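Local coordinates for protein lipolytic enzyme, G-D-S-L family (Bacteroides thetaiotaomicron, PDB 7BR2) that hydrolyses esters as a gut-bacterial serine esterase of the SGNH (GDSL) family and metabolises the drug diltiazem, at residues Glu303-Tyr314 and Trp326-Leu337. Numbering follows the deposited sequence.
Sequences ELLKVTGLKGQY and WDAADLAKGINL
Glu303 lies against Leu337, its chain running out past the leucine's CB. CG stands anti to the backbone N (chi1 -175°) and the chain stays extended: Glu303 CB and CG pass Leu337 CB, CD follows, and OE1 ends 3.6 Å from that same CB. A water joins Glu303 OE1 (2.8 Å) to Leu337 O, while OE2 is held by Tyr265 and Gln345, so both carboxylate oxygens are engaged. On the backbone side, Glu303 N donates to Asn336 OD1 (2.8 Å), an oxygen that also accepts from Ala338 N, while Asn336 ND2 bonds Asn301 O. Leu305 and Ile335 exchange two backbone bonds as an antiparallel hydrogen-bonded pair. Next, helix 328-333 takes over: Val307 N reaches Leu331 O at 3.0 Å, from above the carbonyl plane, and Gly334, with positive phi, turns the chain back to strand. At the helix start Asp327 is the N-cap, its OD1 accepting from Ala329 N (2.7 Å, 176° at the hydrogen), and Ala328 CB packs 3.4 Å from Lys311 CA. Leu331 CD1 meets Tyr314 CB, and Val307, Tyr314 and Leu331 all touch Leu447. Ile335 CD1 sits over the centre of the Trp326 ring, 3.9 Å above its plane. The arrangement is consistent with a two-sheet, sandwich-like beta domain in which a short N-capped helix carries the chain from a hairpin's edge strand, 321-327, to the edge strand of the other sheet, 335-336.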
loop_
_atom_site.group_PDB
_atom_site.type_symbol
_atom_site.label_atom_id
_atom_site.label_comp_id
_atom_site.label_asym_id
_atom_site.label_seq_id
_atom_site.Cartn_x
_atom_site.Cartn_y
_atom_site.Cartn_z
ATOM N N GLU A 303 -11.579 -9.524 12.931
ATOM C CA GLU A 303 -11.122 -10.375 14.027
ATOM C C GLU A 303 -12.349 -10.629 14.901
ATOM O O GLU A 303 -12.597 -9.934 15.895
ATOM C CB GLU A 303 -9.972 -9.694 14.810
ATOM C CG GLU A 303 -9.350 -10.561 15.890
ATOM C CD GLU A 303 -8.332 -9.819 16.757
ATOM O OE1 GLU A 303 -8.197 -8.577 16.637
ATOM O OE2 GLU A 303 -7.656 -10.494 17.565
ATOM N N LEU A 304 -13.127 -11.642 14.528
ATOM C CA LEU A 304 -14.492 -11.775 15.030
ATOM C C LEU A 304 -14.526 -12.529 16.353
ATOM O O LEU A 304 -14.000 -13.642 16.460
ATOM C CB LEU A 304 -15.378 -12.471 14.000
ATOM C CG LEU A 304 -16.875 -12.272 14.274
ATOM C CD1 LEU A 304 -17.327 -10.824 14.029
ATOM C CD2 LEU A 304 -17.712 -13.244 13.452
ATOM N N LEU A 305 -15.146 -11.923 17.360
ATOM C CA LEU A 305 -15.409 -12.594 18.628
ATOM C C LEU A 305 -16.911 -12.828 18.774
ATOM O O LEU A 305 -17.695 -11.870 18.854
ATOM C CB LEU A 305 -14.862 -11.793 19.808
ATOM C CG LEU A 305 -15.345 -12.283 21.175
ATOM C CD1 LEU A 305 -14.860 -13.700 21.464
ATOM C CD2 LEU A 305 -14.884 -11.323 22.277
ATOM N N LYS A 306 -17.303 -14.099 18.811
ATOM C CA LYS A 306 -18.693 -14.506 18.968
ATOM C C LYS A 306 -18.803 -15.350 20.226
ATOM O O LYS A 306 -18.163 -16.403 20.330
ATOM C CB LYS A 306 -19.186 -15.296 17.747
ATOM C CG LYS A 306 -20.701 -15.404 17.671
ATOM C CD LYS A 306 -21.167 -16.293 16.544
ATOM C CE LYS A 306 -21.044 -15.589 15.205
ATOM N NZ LYS A 306 -20.975 -16.584 14.106
ATOM N N VAL A 307 -19.649 -14.916 21.155
ATOM C CA VAL A 307 -19.892 -15.631 22.400
ATOM C C VAL A 307 -21.396 -15.846 22.457
ATOM O O VAL A 307 -22.154 -14.924 22.777
ATOM C CB VAL A 307 -19.403 -14.861 23.628
ATOM C CG1 VAL A 307 -19.559 -15.707 24.887
ATOM C CG2 VAL A 307 -17.973 -14.394 23.426
ATOM N N THR A 308 -21.840 -17.050 22.143
ATOM C CA THR A 308 -23.253 -17.398 22.241
ATOM C C THR A 308 -23.427 -18.122 23.563
ATOM O O THR A 308 -22.877 -19.208 23.741
ATOM C CB THR A 308 -23.702 -18.296 21.091
ATOM O OG1 THR A 308 -23.055 -19.561 21.235
ATOM C CG2 THR A 308 -23.306 -17.696 19.750
ATOM N N GLY A 309 -24.328 -17.627 24.389
ATOM C CA GLY A 309 -24.479 -18.083 25.752
ATOM C C GLY A 309 -25.298 -17.061 26.491
ATOM O O GLY A 309 -26.075 -16.342 25.866
ATOM N N LEU A 310 -25.169 -17.007 27.814
ATOM C CA LEU A 310 -26.043 -16.159 28.621
ATOM C C LEU A 310 -26.106 -14.720 28.149
ATOM O O LEU A 310 -25.205 -14.257 27.429
ATOM C CB LEU A 310 -25.596 -16.203 30.072
ATOM C CG LEU A 310 -25.841 -17.512 30.809
ATOM C CD1 LEU A 310 -25.595 -17.116 32.224
ATOM C CD2 LEU A 310 -27.258 -18.139 30.648
ATOM N N LYS A 311 -27.164 -14.014 28.533
ATOM C CA LYS A 311 -27.471 -12.718 27.961
ATOM C C LYS A 311 -27.541 -11.668 29.078
ATOM O O LYS A 311 -27.354 -11.960 30.264
ATOM C CB LYS A 311 -28.783 -12.794 27.165
ATOM C CG LYS A 311 -28.870 -13.982 26.178
ATOM C CD LYS A 311 -28.411 -13.630 24.752
ATOM C CE LYS A 311 -28.229 -14.874 23.887
ATOM N NZ LYS A 311 -28.389 -14.554 22.434
ATOM N N GLY A 312 -27.803 -10.436 28.674
ATOM C CA GLY A 312 -27.618 -9.295 29.540
ATOM C C GLY A 312 -26.549 -8.401 28.949
ATOM O O GLY A 312 -26.257 -8.493 27.751
ATOM N N GLN A 313 -25.959 -7.529 29.761
ATOM C CA GLN A 313 -24.878 -6.669 29.296
ATOM C C GLN A 313 -23.554 -7.026 29.951
ATOM O O GLN A 313 -23.482 -7.265 31.166
ATOM C CB GLN A 313 -25.191 -5.187 29.479
ATOM C CG GLN A 313 -26.082 -4.725 28.351
ATOM C CD GLN A 313 -26.391 -3.263 28.410
ATOM O OE1 GLN A 313 -25.603 -2.431 27.968
ATOM N NE2 GLN A 313 -27.561 -2.933 28.959
ATOM N N TYR A 314 -22.517 -7.077 29.123
ATOM C CA TYR A 314 -21.197 -7.467 29.556
ATOM C C TYR A 314 -20.192 -6.400 29.149
ATOM O O TYR A 314 -20.386 -5.642 28.186
ATOM C CB TYR A 314 -20.796 -8.845 28.963
ATOM C CG TYR A 314 -21.622 -10.032 29.469
ATOM C CD1 TYR A 314 -22.909 -10.257 29.003
ATOM C CD2 TYR A 314 -21.109 -10.926 30.410
ATOM C CE1 TYR A 314 -23.668 -11.333 29.459
ATOM C CE2 TYR A 314 -21.867 -12.009 30.871
ATOM C CZ TYR A 314 -23.146 -12.199 30.390
ATOM O OH TYR A 314 -23.908 -13.258 30.833
ATOM N N TRP A 326 -21.075 -4.309 25.653
ATOM C CA TRP A 326 -21.978 -4.819 24.638
ATOM C C TRP A 326 -23.097 -5.603 25.309
ATOM O O TRP A 326 -22.916 -6.188 26.383
ATOM C CB TRP A 326 -21.258 -5.741 23.640
ATOM C CG TRP A 326 -20.402 -5.073 22.582
ATOM C CD1 TRP A 326 -20.769 -4.757 21.302
ATOM C CD2 TRP A 326 -19.033 -4.667 22.713
ATOM N NE1 TRP A 326 -19.716 -4.176 20.634
ATOM C CE2 TRP A 326 -18.641 -4.107 21.480
ATOM C CE3 TRP A 326 -18.103 -4.715 23.757
ATOM C CZ2 TRP A 326 -17.361 -3.605 21.265
ATOM C CZ3 TRP A 326 -16.836 -4.217 23.540
ATOM C CH2 TRP A 326 -16.475 -3.670 22.306
ATOM N N ASP A 327 -24.249 -5.638 24.653
ATOM C CA ASP A 327 -25.260 -6.608 25.028
ATOM C C ASP A 327 -24.943 -7.960 24.409
ATOM O O ASP A 327 -24.387 -8.051 23.309
ATOM C CB ASP A 327 -26.653 -6.167 24.606
ATOM C CG ASP A 327 -27.708 -7.112 25.115
ATOM O OD1 ASP A 327 -27.889 -8.180 24.490
ATOM O OD2 ASP A 327 -28.311 -6.821 26.172
ATOM N N ALA A 328 -25.307 -9.022 25.130
ATOM C CA ALA A 328 -24.984 -10.364 24.665
ATOM C C ALA A 328 -25.696 -10.744 23.377
ATOM O O ALA A 328 -25.299 -11.730 22.749
ATOM C CB ALA A 328 -25.300 -11.389 25.746
ATOM N N ALA A 329 -26.714 -9.996 22.954
ATOM C CA ALA A 329 -27.230 -10.184 21.604
ATOM C C ALA A 329 -26.160 -9.834 20.573
ATOM O O ALA A 329 -25.933 -10.582 19.613
ATOM C CB ALA A 329 -28.489 -9.342 21.397
ATOM N N ASP A 330 -25.473 -8.701 20.774
ATOM C CA ASP A 330 -24.351 -8.338 19.910
ATOM C C ASP A 330 -23.238 -9.377 19.984
ATOM O O ASP A 330 -22.695 -9.793 18.952
ATOM C CB ASP A 330 -23.812 -6.964 20.304
ATOM C CG ASP A 330 -24.760 -5.842 19.945
ATOM O OD1 ASP A 330 -25.388 -5.925 18.867
ATOM O OD2 ASP A 330 -24.885 -4.888 20.747
ATOM N N LEU A 331 -22.900 -9.821 21.197
ATOM C CA LEU A 331 -21.841 -10.813 21.352
ATOM C C LEU A 331 -22.184 -12.111 20.624
ATOM O O LEU A 331 -21.315 -12.730 19.996
ATOM C CB LEU A 331 -21.585 -11.060 22.838
ATOM C CG LEU A 331 -21.034 -9.848 23.593
ATOM C CD1 LEU A 331 -20.942 -10.077 25.098
ATOM C CD2 LEU A 331 -19.675 -9.497 23.035
ATOM N N ALA A 332 -23.451 -12.532 20.681
ATOM C CA ALA A 332 -23.865 -13.732 19.963
ATOM C C ALA A 332 -23.897 -13.484 18.462
ATOM O O ALA A 332 -23.771 -14.424 17.670
ATOM C CB ALA A 332 -25.235 -14.207 20.465
ATOM N N LYS A 333 -24.063 -12.228 18.057
ATOM C CA LYS A 333 -23.970 -11.893 16.644
ATOM C C LYS A 333 -22.521 -11.967 16.177
ATOM O O LYS A 333 -22.237 -12.435 15.069
ATOM C CB LYS A 333 -24.490 -10.469 16.458
ATOM C CG LYS A 333 -25.109 -10.114 15.147
ATOM C CD LYS A 333 -26.420 -9.392 15.466
ATOM C CE LYS A 333 -27.540 -9.767 14.516
ATOM N NZ LYS A 333 -27.226 -11.025 13.774
ATOM N N GLY A 334 -21.592 -11.552 17.041
ATOM C CA GLY A 334 -20.174 -11.469 16.753
ATOM C C GLY A 334 -19.738 -10.014 16.705
ATOM O O GLY A 334 -20.360 -9.212 16.004
ATOM N N ILE A 335 -18.678 -9.650 17.417
ATOM C CA ILE A 335 -18.136 -8.296 17.354
ATOM C C ILE A 335 -16.739 -8.353 16.739
ATOM O O ILE A 335 -16.027 -9.361 16.845
ATOM C CB ILE A 335 -18.109 -7.606 18.729
ATOM C CG1 ILE A 335 -17.308 -8.434 19.726
ATOM C CG2 ILE A 335 -19.526 -7.368 19.236
ATOM C CD1 ILE A 335 -17.042 -7.696 21.002
ATOM N N ASN A 336 -16.370 -7.283 16.038
ATOM C CA ASN A 336 -15.077 -7.211 15.363
ATOM C C ASN A 336 -14.040 -6.607 16.308
ATOM O O ASN A 336 -14.064 -5.403 16.590
ATOM C CB ASN A 336 -15.183 -6.397 14.075
ATOM C CG ASN A 336 -13.916 -6.450 13.260
ATOM O OD1 ASN A 336 -12.983 -7.192 13.595
ATOM N ND2 ASN A 336 -13.887 -5.702 12.159
ATOM N N LEU A 337 -13.136 -7.445 16.817
ATOM C CA LEU A 337 -12.075 -6.919 17.671
ATOM C C LEU A 337 -11.111 -6.019 16.894
ATOM O O LEU A 337 -10.501 -5.123 17.481
ATOM C CB LEU A 337 -11.312 -8.060 18.339
ATOM C CG LEU A 337 -12.117 -8.932 19.298
ATOM C CD1 LEU A 337 -11.204 -9.965 19.931
ATOM C CD2 LEU A 337 -12.795 -8.061 20.345
HETATM O O HOH W 1 -7.995 -5.911 17.560
HETATM O O HOH W 2 -24.565 -14.509 23.619
#